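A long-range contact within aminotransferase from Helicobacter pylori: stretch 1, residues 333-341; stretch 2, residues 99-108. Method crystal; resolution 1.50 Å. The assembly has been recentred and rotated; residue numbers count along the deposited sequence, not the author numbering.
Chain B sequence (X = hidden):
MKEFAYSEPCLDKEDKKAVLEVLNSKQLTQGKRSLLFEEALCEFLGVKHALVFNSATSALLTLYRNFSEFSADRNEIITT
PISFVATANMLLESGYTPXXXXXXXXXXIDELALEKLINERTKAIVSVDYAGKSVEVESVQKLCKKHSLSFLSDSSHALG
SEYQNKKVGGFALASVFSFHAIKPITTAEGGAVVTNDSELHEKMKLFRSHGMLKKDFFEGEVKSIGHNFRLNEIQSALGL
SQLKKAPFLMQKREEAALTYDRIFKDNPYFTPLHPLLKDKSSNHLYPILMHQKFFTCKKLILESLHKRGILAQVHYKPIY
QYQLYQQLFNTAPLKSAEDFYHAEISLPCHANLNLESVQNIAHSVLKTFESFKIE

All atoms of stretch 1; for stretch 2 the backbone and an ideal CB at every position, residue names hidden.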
# COMPACT_ATOMS: atom_id res chain seq x y z
N PRO B 333 -8.35 31.96 -6.34
CA PRO B 333 -8.79 31.54 -5.00
C PRO B 333 -10.31 31.64 -4.84
O PRO B 333 -10.95 32.53 -5.42
CB PRO B 333 -8.08 32.53 -4.06
CG PRO B 333 -6.85 32.96 -4.86
CD PRO B 333 -7.35 33.04 -6.27
N LEU B 334 -10.87 30.73 -4.05
CA LEU B 334 -12.29 30.72 -3.76
C LEU B 334 -12.51 31.28 -2.37
O LEU B 334 -12.02 30.73 -1.37
CB LEU B 334 -12.82 29.29 -3.80
CG LEU B 334 -12.68 28.60 -5.17
CD1 LEU B 334 -12.85 27.11 -5.01
CD2 LEU B 334 -13.72 29.16 -6.15
N LYS B 335 -13.27 32.38 -2.27
CA LYS B 335 -13.47 33.05 -0.99
C LYS B 335 -13.98 32.08 0.08
O LYS B 335 -13.52 32.12 1.23
CB LYS B 335 -14.43 34.24 -1.13
CG LYS B 335 -14.78 34.91 0.19
CD LYS B 335 -15.75 36.10 -0.00
CE LYS B 335 -16.23 36.65 1.34
NZ LYS B 335 -15.11 36.96 2.27
N SER B 336 -14.91 31.21 -0.30
CA SER B 336 -15.48 30.28 0.68
C SER B 336 -14.42 29.36 1.27
O SER B 336 -14.45 29.06 2.47
CB SER B 336 -16.63 29.48 0.07
OG SER B 336 -16.20 28.73 -1.07
N ALA B 337 -13.49 28.92 0.43
CA ALA B 337 -12.43 28.00 0.89
C ALA B 337 -11.38 28.73 1.73
O ALA B 337 -10.93 28.25 2.77
CB ALA B 337 -11.76 27.31 -0.30
N GLU B 338 -10.97 29.91 1.24
CA GLU B 338 -9.98 30.73 1.96
C GLU B 338 -10.48 31.13 3.35
O GLU B 338 -9.75 30.99 4.34
CB GLU B 338 -9.64 32.00 1.16
CG GLU B 338 -9.05 31.74 -0.23
CD GLU B 338 -7.66 31.12 -0.19
OE1 GLU B 338 -6.81 31.60 0.59
OE2 GLU B 338 -7.41 30.16 -0.95
N ASP B 339 -11.72 31.61 3.42
CA ASP B 339 -12.30 32.02 4.71
C ASP B 339 -12.41 30.82 5.65
O ASP B 339 -12.09 30.94 6.83
CB ASP B 339 -13.69 32.66 4.55
CG ASP B 339 -13.66 34.04 3.89
OD1 ASP B 339 -12.57 34.65 3.75
OD2 ASP B 339 -14.74 34.50 3.50
N PHE B 340 -12.86 29.67 5.12
CA PHE B 340 -12.98 28.48 5.97
C PHE B 340 -11.61 28.06 6.53
O PHE B 340 -11.46 27.80 7.73
CB PHE B 340 -13.61 27.32 5.19
CG PHE B 340 -13.89 26.12 6.05
CD1 PHE B 340 -15.10 26.01 6.72
CD2 PHE B 340 -12.93 25.11 6.20
CE1 PHE B 340 -15.34 24.89 7.54
CE2 PHE B 340 -13.17 24.00 7.00
CZ PHE B 340 -14.37 23.90 7.68
N TYR B 341 -10.62 27.97 5.65
CA TYR B 341 -9.26 27.61 6.09
C TYR B 341 -8.73 28.58 7.15
O TYR B 341 -8.15 28.16 8.14
CB TYR B 341 -8.35 27.61 4.87
CG TYR B 341 -6.87 27.45 5.12
CD1 TYR B 341 -6.37 26.39 5.86
CD2 TYR B 341 -5.97 28.35 4.55
CE1 TYR B 341 -4.98 26.24 6.05
CE2 TYR B 341 -4.59 28.21 4.73
CZ TYR B 341 -4.10 27.16 5.48
OH TYR B 341 -2.74 27.01 5.63
N UNK B 99 -11.57 20.22 -10.84
CA UNK B 99 -12.21 21.51 -10.96
C UNK B 99 -12.79 21.84 -9.60
O UNK B 99 -13.70 21.17 -9.14
CB UNK B 99 -13.28 21.52 -12.05
N UNK B 100 -12.23 22.84 -8.92
CA UNK B 100 -12.58 23.08 -7.52
C UNK B 100 -13.84 23.94 -7.35
O UNK B 100 -13.93 25.03 -7.89
CB UNK B 100 -11.40 23.75 -6.81
N UNK B 101 -14.81 23.40 -6.59
CA UNK B 101 -16.06 24.08 -6.30
C UNK B 101 -15.97 24.87 -5.01
O UNK B 101 -15.13 24.59 -4.16
CB UNK B 101 -17.21 23.07 -6.22
N UNK B 102 -16.87 25.84 -4.85
CA UNK B 102 -17.02 26.49 -3.56
C UNK B 102 -17.52 25.53 -2.49
O UNK B 102 -18.06 24.45 -2.79
CB UNK B 102 -17.98 27.68 -3.68
N UNK B 103 -17.35 25.94 -1.24
CA UNK B 103 -17.80 25.15 -0.10
C UNK B 103 -18.76 25.97 0.76
O UNK B 103 -18.94 27.18 0.56
CB UNK B 103 -16.61 24.67 0.73
N UNK B 104 -19.36 25.31 1.74
CA UNK B 104 -20.28 25.95 2.67
C UNK B 104 -19.65 26.21 4.02
O UNK B 104 -18.51 25.81 4.28
CB UNK B 104 -21.53 25.09 2.85
N UNK B 105 -20.42 26.85 4.90
CA UNK B 105 -19.92 27.17 6.23
C UNK B 105 -19.51 25.95 7.05
O UNK B 105 -18.72 26.08 7.98
CB UNK B 105 -20.99 27.96 7.00
N UNK B 106 -20.05 24.79 6.71
CA UNK B 106 -19.75 23.56 7.46
C UNK B 106 -18.57 22.80 6.87
O UNK B 106 -18.26 21.70 7.31
CB UNK B 106 -20.98 22.65 7.49
N UNK B 107 -17.90 23.40 5.88
CA UNK B 107 -16.74 22.77 5.25
C UNK B 107 -17.05 21.88 4.07
O UNK B 107 -16.13 21.50 3.34
CB UNK B 107 -15.99 21.94 6.29
N UNK B 108 -18.32 21.55 3.86
CA UNK B 108 -18.70 20.64 2.77
C UNK B 108 -18.88 21.33 1.43
O UNK B 108 -19.21 22.51 1.36
CB UNK B 108 -20.00 19.92 3.13

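Position 99 lies in extended backbone, and its ideal CB has nothing of stretch 1 within 5.5 Å. The contact sets no rule here; the phi/psi of -118/111 suits a beta-branched residue among others. The deposited residue is V99, which takes no part.

At position 100, still strand, CA-to-CB points toward stretch 1, and the ideal CB comes 4.1 Å from L334 CD1. A methyl group offers neither charge nor hydrogen bond, so an apolar side chain is favoured, and many sizes would do. The residue is F100. Its CB meets L334 CD1 at 4.1 Å, but with chi1 in the m well the ring leads away, so the contact uses the base of the side chain rather than the aromatic group.

Position 101 points its CB away, and what it presents to stretch 1 is backbone: the carbonyl O lies 3.5 Å from L334 CD1. Small or large residues could satisfy this side equally. A101 is found, and its carbonyl O pays a price, being covered by the contact without a polar partner anywhere in the model.

Position 102 is less constrained than it might seem. An ideal CB would sit 3.3 Å from S336 OG, close but with room, and phi/psi of -65/163 is open to any L-residue. A small side chain would be the cautious choice. The residue is G102, whose CA approaches S336 OG at 3.4 Å; the geometry permits glycine without requiring it.

Position 103 is where the backbones draw closest in register, its CA 5.7 Å from that of S336. Its amide donates to the serine hydroxyl, N to S336 OG 3.0 Å at a nearly straight 167°, a bond that any residue with a free amide hydrogen, so any but proline, could make. CA-to-CB runs sideways, yet a branched or long apolar chain could reach the helix between A337 and F340. I103 does so: CG1 lies 4.0 Å from A337 N, and CD1 packs 3.5 Å from F340 CB, with chi2 at 144°, between wells.

Positions 104 to 107 form a type I turn against the F340 ring, closed by the amide of 107 donating to the carbonyl O of 104 (N to O 3.0 Å). Position 104 directs its CB away, so a polar or charged residue fits readily; it is K104. Position 105 also points away, and again polar residues suit. It is N105, and backbone does the touching: N105 O lies near the plane of the ring at its edge, 3.6 Å from F340 CE1. Position 106 points away too, with the same freedom. D106 turns OD1 to the backbone just past the turn, accepting from the N of position 108 at 3.0 Å.

Position 107 is the strict one. Its ideal CB would clash with F340 CZ at 2.9 Å, and phi/psi of 89/-13 would also jam it against the preceding carbonyl O. Both arguments call for glycine. G107 lays its bare CA over one ring face, 3.8 Å from the F340 centroid, as a CH-pi contact.

Position 108 points away and leaves the choice open. N108 makes its side-chain hydrogen bonds elsewhere in the structure.

Stretch 2 99-108: VFAGIKNDGN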
# COMPACT_ATOMS: atom_id res chain seq x y z
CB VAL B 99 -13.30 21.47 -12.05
CG1 VAL B 99 -14.00 22.82 -12.18
CG2 VAL B 99 -12.66 21.08 -13.39
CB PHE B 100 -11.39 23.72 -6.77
CG PHE B 100 -10.21 22.79 -6.67
CD1 PHE B 100 -9.06 23.02 -7.41
CD2 PHE B 100 -10.27 21.67 -5.85
CE1 PHE B 100 -7.97 22.12 -7.32
CE2 PHE B 100 -9.18 20.78 -5.75
CZ PHE B 100 -8.03 21.01 -6.48
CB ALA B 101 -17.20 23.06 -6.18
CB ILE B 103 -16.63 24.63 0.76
CG1 ILE B 103 -15.83 25.79 1.35
CG2 ILE B 103 -15.72 23.67 -0.05
CD1 ILE B 103 -15.32 25.48 2.75
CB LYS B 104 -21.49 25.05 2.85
CG LYS B 104 -22.25 24.75 1.54
CD LYS B 104 -23.45 23.84 1.75
CE LYS B 104 -23.04 22.44 2.22
NZ LYS B 104 -24.26 21.55 2.27
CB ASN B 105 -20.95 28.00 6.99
CG ASN B 105 -21.16 29.37 6.38
OD1 ASN B 105 -20.21 30.11 6.13
ND2 ASN B 105 -22.43 29.72 6.13
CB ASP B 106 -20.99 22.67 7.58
CG ASP B 106 -21.53 22.21 6.23
OD1 ASP B 106 -20.87 22.41 5.18
OD2 ASP B 106 -22.63 21.60 6.21
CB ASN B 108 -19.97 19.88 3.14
CG ASN B 108 -19.69 18.64 3.98
OD1 ASN B 108 -18.56 18.18 4.05
ND2 ASN B 108 -20.73 18.09 4.61
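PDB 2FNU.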